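Local atomic coordinates of methyl-coenzyme M reductase subunit beta (Methanosarcina barkeri, PDB entry 1E6Y), a protein that forms part of the F430-dependent nickel enzyme that reductively cleaves methyl-coenzyme M with coenzyme B, releasing methane in the last step of methanogenesis. Residues E[276-280]-E[291-295]; E[68-72]-E[147-152]. All coordinates share one frame. Residues are numbered along the deposited sequence.

Contact 1: E[276-280]-E[291-295]; sequences GIISV and YKAND
Ile278 and Tyr291 form the apolar centre of this contact, the base of an antiparallel beta hairpin made by strands 278-283 and 289-293. Ile278 (chi1 p, chi2 t) brings CD1 to 3.8 Å from CD2 of Tyr291 (chi1 m), while its CG2 lies 4.5 Å from CB of Ala293 on the same face of the hairpin. Helices 261-274 and 296-318 cover this face, through Ile273 and Trp299 among others, and Tyr2 of the gamma subunit packs on Tyr291. Further along, Val280 CG2 touches Tyr291 CE2 at 3.8 Å.

The axes of strand segments 278-280 and 291-293 come within 4.5 Å, with 150° between their N-to-C directions, antiparallel with a marked twist. Ile278-Ala293 and Val280-Tyr291 are non-hydrogen-bonded pairs (CA-CA 4.5 and 4.3 Å). Between them, Ser279-Lys292 is a hydrogen-bonded pair, with Ser279 N to Lys292 O at 3.0 Å and Lys292 N to Ser279 O at 2.7 Å.

At the open end the chain leaves helix 261-274 through a Schellman motif in which Gly276 has positive phi (77°). Ile277 and Asn294 have turned out of the extended conformation, yet Asn294 N still bonds Ile277 O at 2.8 Å. The next residue, Asp295, N-caps helix 296-318, its OD1 accepting from the backbone N of Lys298 and its OD2 forming a salt bridge with Arg231. The hairpin thus links two helices, and the Asn294 side chain (chi1 m) closes its open end: ND2 donates to Gly276 O and to Ser279 OG, each at 2.9 Å.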
loop_
_atom_site.group_PDB
_atom_site.type_symbol
_atom_site.label_atom_id
_atom_site.label_comp_id
_atom_site.label_asym_id
_atom_site.label_seq_id
_atom_site.Cartn_x
_atom_site.Cartn_y
_atom_site.Cartn_z
ATOM N N GLY E 276 26.906 -26.602 -33.493
ATOM C CA GLY E 276 26.422 -27.875 -32.984
ATOM C C GLY E 276 25.491 -27.741 -31.790
ATOM O O GLY E 276 25.189 -28.729 -31.119
ATOM N N ILE E 277 25.015 -26.525 -31.538
ATOM C CA ILE E 277 24.139 -26.260 -30.400
ATOM C C ILE E 277 22.726 -26.789 -30.654
ATOM O O ILE E 277 22.047 -27.226 -29.724
ATOM C CB ILE E 277 24.085 -24.744 -30.083
ATOM C CG1 ILE E 277 25.477 -24.253 -29.678
ATOM C CG2 ILE E 277 23.091 -24.466 -28.958
ATOM C CD1 ILE E 277 25.606 -22.748 -29.644
ATOM N N ILE E 278 22.290 -26.744 -31.912
ATOM C CA ILE E 278 21.022 -27.354 -32.311
ATOM C C ILE E 278 21.192 -28.274 -33.520
ATOM O O ILE E 278 22.093 -28.083 -34.339
ATOM C CB ILE E 278 19.934 -26.287 -32.635
ATOM C CG1 ILE E 278 20.326 -25.472 -33.874
ATOM C CG2 ILE E 278 19.733 -25.371 -31.440
ATOM C CD1 ILE E 278 19.223 -24.568 -34.393
ATOM N N SER E 279 20.341 -29.294 -33.594
ATOM C CA SER E 279 20.359 -30.258 -34.692
ATOM C C SER E 279 18.929 -30.538 -35.127
ATOM O O SER E 279 17.994 -30.363 -34.345
ATOM C CB SER E 279 21.007 -31.572 -34.241
ATOM O OG SER E 279 22.359 -31.382 -33.868
ATOM N N VAL E 280 18.763 -30.998 -36.364
ATOM C CA VAL E 280 17.468 -31.496 -36.814
ATOM C C VAL E 280 17.104 -32.728 -35.990
ATOM O O VAL E 280 17.938 -33.614 -35.785
ATOM C CB VAL E 280 17.486 -31.871 -38.318
ATOM C CG1 VAL E 280 16.154 -32.502 -38.723
ATOM C CG2 VAL E 280 17.752 -30.637 -39.159
ATOM N N TYR E 291 13.772 -28.846 -34.995
ATOM C CA TYR E 291 15.095 -28.896 -34.381
ATOM C C TYR E 291 15.025 -29.323 -32.922
ATOM O O TYR E 291 13.953 -29.325 -32.318
ATOM C CB TYR E 291 15.786 -27.534 -34.493
ATOM C CG TYR E 291 16.292 -27.226 -35.882
ATOM C CD1 TYR E 291 15.418 -26.812 -36.886
ATOM C CD2 TYR E 291 17.627 -27.439 -36.218
ATOM C CE1 TYR E 291 15.859 -26.629 -38.192
ATOM C CE2 TYR E 291 18.080 -27.261 -37.520
ATOM C CZ TYR E 291 17.191 -26.860 -38.502
ATOM O OH TYR E 291 17.629 -26.718 -39.796
ATOM N N LYS E 292 16.157 -29.790 -32.404
ATOM C CA LYS E 292 16.323 -30.024 -30.973
ATOM C C LYS E 292 17.551 -29.259 -30.486
ATOM O O LYS E 292 18.500 -29.047 -31.245
ATOM C CB LYS E 292 16.499 -31.518 -30.680
ATOM C CG LYS E 292 17.736 -32.136 -31.312
ATOM C CD LYS E 292 17.838 -33.618 -30.997
ATOM C CE LYS E 292 18.944 -34.279 -31.809
ATOM N NZ LYS E 292 19.110 -35.716 -31.443
ATOM N N ALA E 293 17.489 -28.778 -29.249
ATOM C CA ALA E 293 18.634 -28.130 -28.625
ATOM C C ALA E 293 19.496 -29.177 -27.926
ATOM O O ALA E 293 19.024 -29.900 -27.046
ATOM C CB ALA E 293 18.159 -27.076 -27.626
ATOM N N ASN E 294 20.750 -29.283 -28.356
ATOM C CA ASN E 294 21.694 -30.229 -27.769
ATOM C C ASN E 294 22.248 -29.706 -26.447
ATOM O O ASN E 294 22.684 -30.483 -25.594
ATOM C CB ASN E 294 22.840 -30.501 -28.745
ATOM C CG ASN E 294 22.354 -31.047 -30.077
ATOM O OD1 ASN E 294 21.579 -32.005 -30.125
ATOM N ND2 ASN E 294 22.788 -30.424 -31.164
ATOM N N ASP E 295 22.271 -28.384 -26.305
ATOM C CA ASP E 295 22.608 -27.740 -25.038
ATOM C C ASP E 295 21.558 -26.663 -24.817
ATOM O O ASP E 295 21.552 -25.645 -25.503
ATOM C CB ASP E 295 24.005 -27.107 -25.110
ATOM C CG ASP E 295 24.510 -26.618 -23.751
ATOM O OD1 ASP E 295 23.717 -26.071 -22.958
ATOM O OD2 ASP E 295 25.728 -26.724 -23.500
#

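Contact 2: E[68-72]-E[147-152]; sequences RGLNY and YDAPIV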
loop_
_atom_site.group_PDB
_atom_site.type_symbol
_atom_site.label_atom_id
_atom_site.label_comp_id
_atom_site.label_asym_id
_atom_site.label_seq_id
_atom_site.Cartn_x
_atom_site.Cartn_y
_atom_site.Cartn_z
ATOM N N ARG E 68 8.705 32.410 2.895
ATOM C CA ARG E 68 9.744 31.775 3.706
ATOM C C ARG E 68 11.040 31.709 2.894
ATOM O O ARG E 68 11.852 30.803 3.045
ATOM C CB ARG E 68 9.290 30.404 4.182
ATOM C CG ARG E 68 7.993 30.326 4.979
ATOM C CD ARG E 68 8.110 31.112 6.295
ATOM N NE ARG E 68 9.269 30.594 7.026
ATOM C CZ ARG E 68 9.325 29.453 7.686
ATOM N NH1 ARG E 68 10.453 29.079 8.292
ATOM N NH2 ARG E 68 8.275 28.638 7.782
ATOM N N GLY E 69 11.174 32.648 1.960
ATOM C CA GLY E 69 12.282 32.631 1.023
ATOM C C GLY E 69 13.644 32.806 1.666
ATOM O O GLY E 69 13.816 33.623 2.573
ATOM N N LEU E 70 14.596 31.982 1.237
ATOM C CA LEU E 70 15.984 32.102 1.668
ATOM C C LEU E 70 16.882 32.222 0.442
ATOM O O LEU E 70 16.832 31.382 -0.458
ATOM C CB LEU E 70 16.398 30.880 2.500
ATOM C CG LEU E 70 15.653 30.639 3.818
ATOM C CD1 LEU E 70 16.074 29.304 4.403
ATOM C CD2 LEU E 70 15.940 31.768 4.801
ATOM N N ASN E 71 17.653 33.302 0.381
ATOM C CA ASN E 71 18.523 33.563 -0.761
ATOM C C ASN E 71 19.965 33.190 -0.447
ATOM O O ASN E 71 20.739 34.006 0.057
ATOM C CB ASN E 71 18.432 35.036 -1.167
ATOM C CG ASN E 71 17.020 35.454 -1.505
ATOM O OD1 ASN E 71 16.331 34.782 -2.273
ATOM N ND2 ASN E 71 16.554 36.530 -0.881
ATOM N N TYR E 72 20.280 31.915 -0.655
ATOM C CA TYR E 72 21.623 31.397 -0.427
ATOM C C TYR E 72 22.273 31.114 -1.772
ATOM O O TYR E 72 21.652 30.522 -2.658
ATOM C CB TYR E 72 21.570 30.099 0.382
ATOM C CG TYR E 72 20.962 30.214 1.764
ATOM C CD1 TYR E 72 20.796 31.457 2.383
ATOM C CD2 TYR E 72 20.594 29.073 2.474
ATOM C CE1 TYR E 72 20.280 31.555 3.675
ATOM C CE2 TYR E 72 20.086 29.159 3.763
ATOM C CZ TYR E 72 19.933 30.400 4.358
ATOM O OH TYR E 72 19.446 30.473 5.641
ATOM N N TYR E 147 14.469 28.652 13.387
ATOM C CA TYR E 147 13.090 28.667 12.900
ATOM C C TYR E 147 12.962 28.660 11.376
ATOM O O TYR E 147 11.855 28.577 10.841
ATOM C CB TYR E 147 12.322 29.854 13.493
ATOM C CG TYR E 147 11.566 29.490 14.750
ATOM C CD1 TYR E 147 10.468 28.631 14.697
ATOM C CD2 TYR E 147 12.041 29.871 16.003
ATOM C CE1 TYR E 147 9.874 28.145 15.859
ATOM C CE2 TYR E 147 11.456 29.390 17.173
ATOM C CZ TYR E 147 10.378 28.522 17.093
ATOM O OH TYR E 147 9.850 27.981 18.241
ATOM N N ASP E 148 14.098 28.676 10.685
ATOM C CA ASP E 148 14.123 28.499 9.236
ATOM C C ASP E 148 14.724 27.161 8.829
ATOM O O ASP E 148 14.770 26.832 7.643
ATOM C CB ASP E 148 14.911 29.627 8.574
ATOM C CG ASP E 148 14.134 30.923 8.512
ATOM O OD1 ASP E 148 12.887 30.878 8.440
ATOM O OD2 ASP E 148 14.780 31.991 8.520
ATOM N N ALA E 149 15.158 26.382 9.817
ATOM C CA ALA E 149 15.752 25.068 9.574
ATOM C C ALA E 149 14.859 24.113 8.778
ATOM O O ALA E 149 15.355 23.381 7.925
ATOM C CB ALA E 149 16.170 24.421 10.892
ATOM N N PRO E 150 13.533 24.123 9.027
ATOM C CA PRO E 150 12.642 23.237 8.264
ATOM C C PRO E 150 12.660 23.511 6.764
ATOM O O PRO E 150 12.509 22.590 5.956
ATOM C CB PRO E 150 11.265 23.518 8.865
ATOM C CG PRO E 150 11.560 23.953 10.252
ATOM C CD PRO E 150 12.801 24.788 10.121
ATOM N N ILE E 151 12.837 24.780 6.401
ATOM C CA ILE E 151 12.871 25.201 5.003
ATOM C C ILE E 151 14.151 24.719 4.314
ATOM O O ILE E 151 14.104 24.211 3.192
ATOM C CB ILE E 151 12.767 26.749 4.883
ATOM C CG1 ILE E 151 11.455 27.242 5.504
ATOM C CG2 ILE E 151 12.853 27.179 3.423
ATOM C CD1 ILE E 151 10.202 26.705 4.832
ATOM N N VAL E 152 15.285 24.843 5.000
ATOM C CA VAL E 152 16.551 24.341 4.471
ATOM C C VAL E 152 16.498 22.821 4.318
ATOM O O VAL E 152 16.866 22.277 3.275
ATOM C CB VAL E 152 17.738 24.722 5.390
ATOM C CG1 VAL E 152 19.014 24.031 4.920
ATOM C CG2 VAL E 152 17.933 26.228 5.388
HETATM O O HOH W 1 11.273 32.604 7.153
#
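Three side chains of the irregular segment 68-72, those of Arg68, Leu70 and Tyr72, project toward the start of helix 149-157, whereas Gly69 and Asn71 between them make no contact with it. Leu70 is the central bump. Its CD1 enters the notch between Ile151 and Val152, 4.0 Å from Ile151 CG2 and 3.7 Å from Val152 CG2, and its CD2 lies 3.9 Å from Asp148 OD2. The same Val152 methyl, CG2, also meets the ring edge of Tyr72 at CE2 (4.0 Å), so that it rests in the groove where leucine and tyrosine meet. Leu53 of helix 46-55 and Ile138 of helix 125-141 continue this apolar patch. The arrangement is a loop packed across the N-terminal turn of a helix, within the N-terminal part of the beta subunit; Tyr72 is fixed further by a stack with Phe142 and a hydrogen bond between its OH and Thr144 OG1.

Arg68 curls, with chi1 to chi3 all m, and lays one face of its guanidinium over Ile151, with NH1 3.5 Å from CG1. At the edge of that group NH1 makes a salt bridge to Asp148 OD1 (3.0 Å, nearly linear at 172°). A water fills the gap beside this pair, accepting from Arg68 NE at 2.8 Å and donating to Asp148 OD1 at 2.7 Å. The alpha subunit borders this end, packing on Arg68 and Pro150, and its polar side chains hydrogen-bond Tyr147 OH and O.

How the contacts relate
The two contacts lie on opposite sides of the chain's centre, their centres about 68 Å apart, and share no secondary structure element. Contact 1, in the C-terminal domain, is a surface contact between strands close in sequence; backbone hydrogen bonds set its register, and one asparagine side chain supplements them. Contact 2, in the N-terminal domain, is partly buried and joins a loop to a helix 75 residues further along the chain. No bond between backbone atoms crosses it: interlocking apolar side chains and a salt bridge with a bridging water do the work. Both are peripheral in the chain, and partner subunits adjoin both, gamma at contact 1 and alpha and gamma at contact 2.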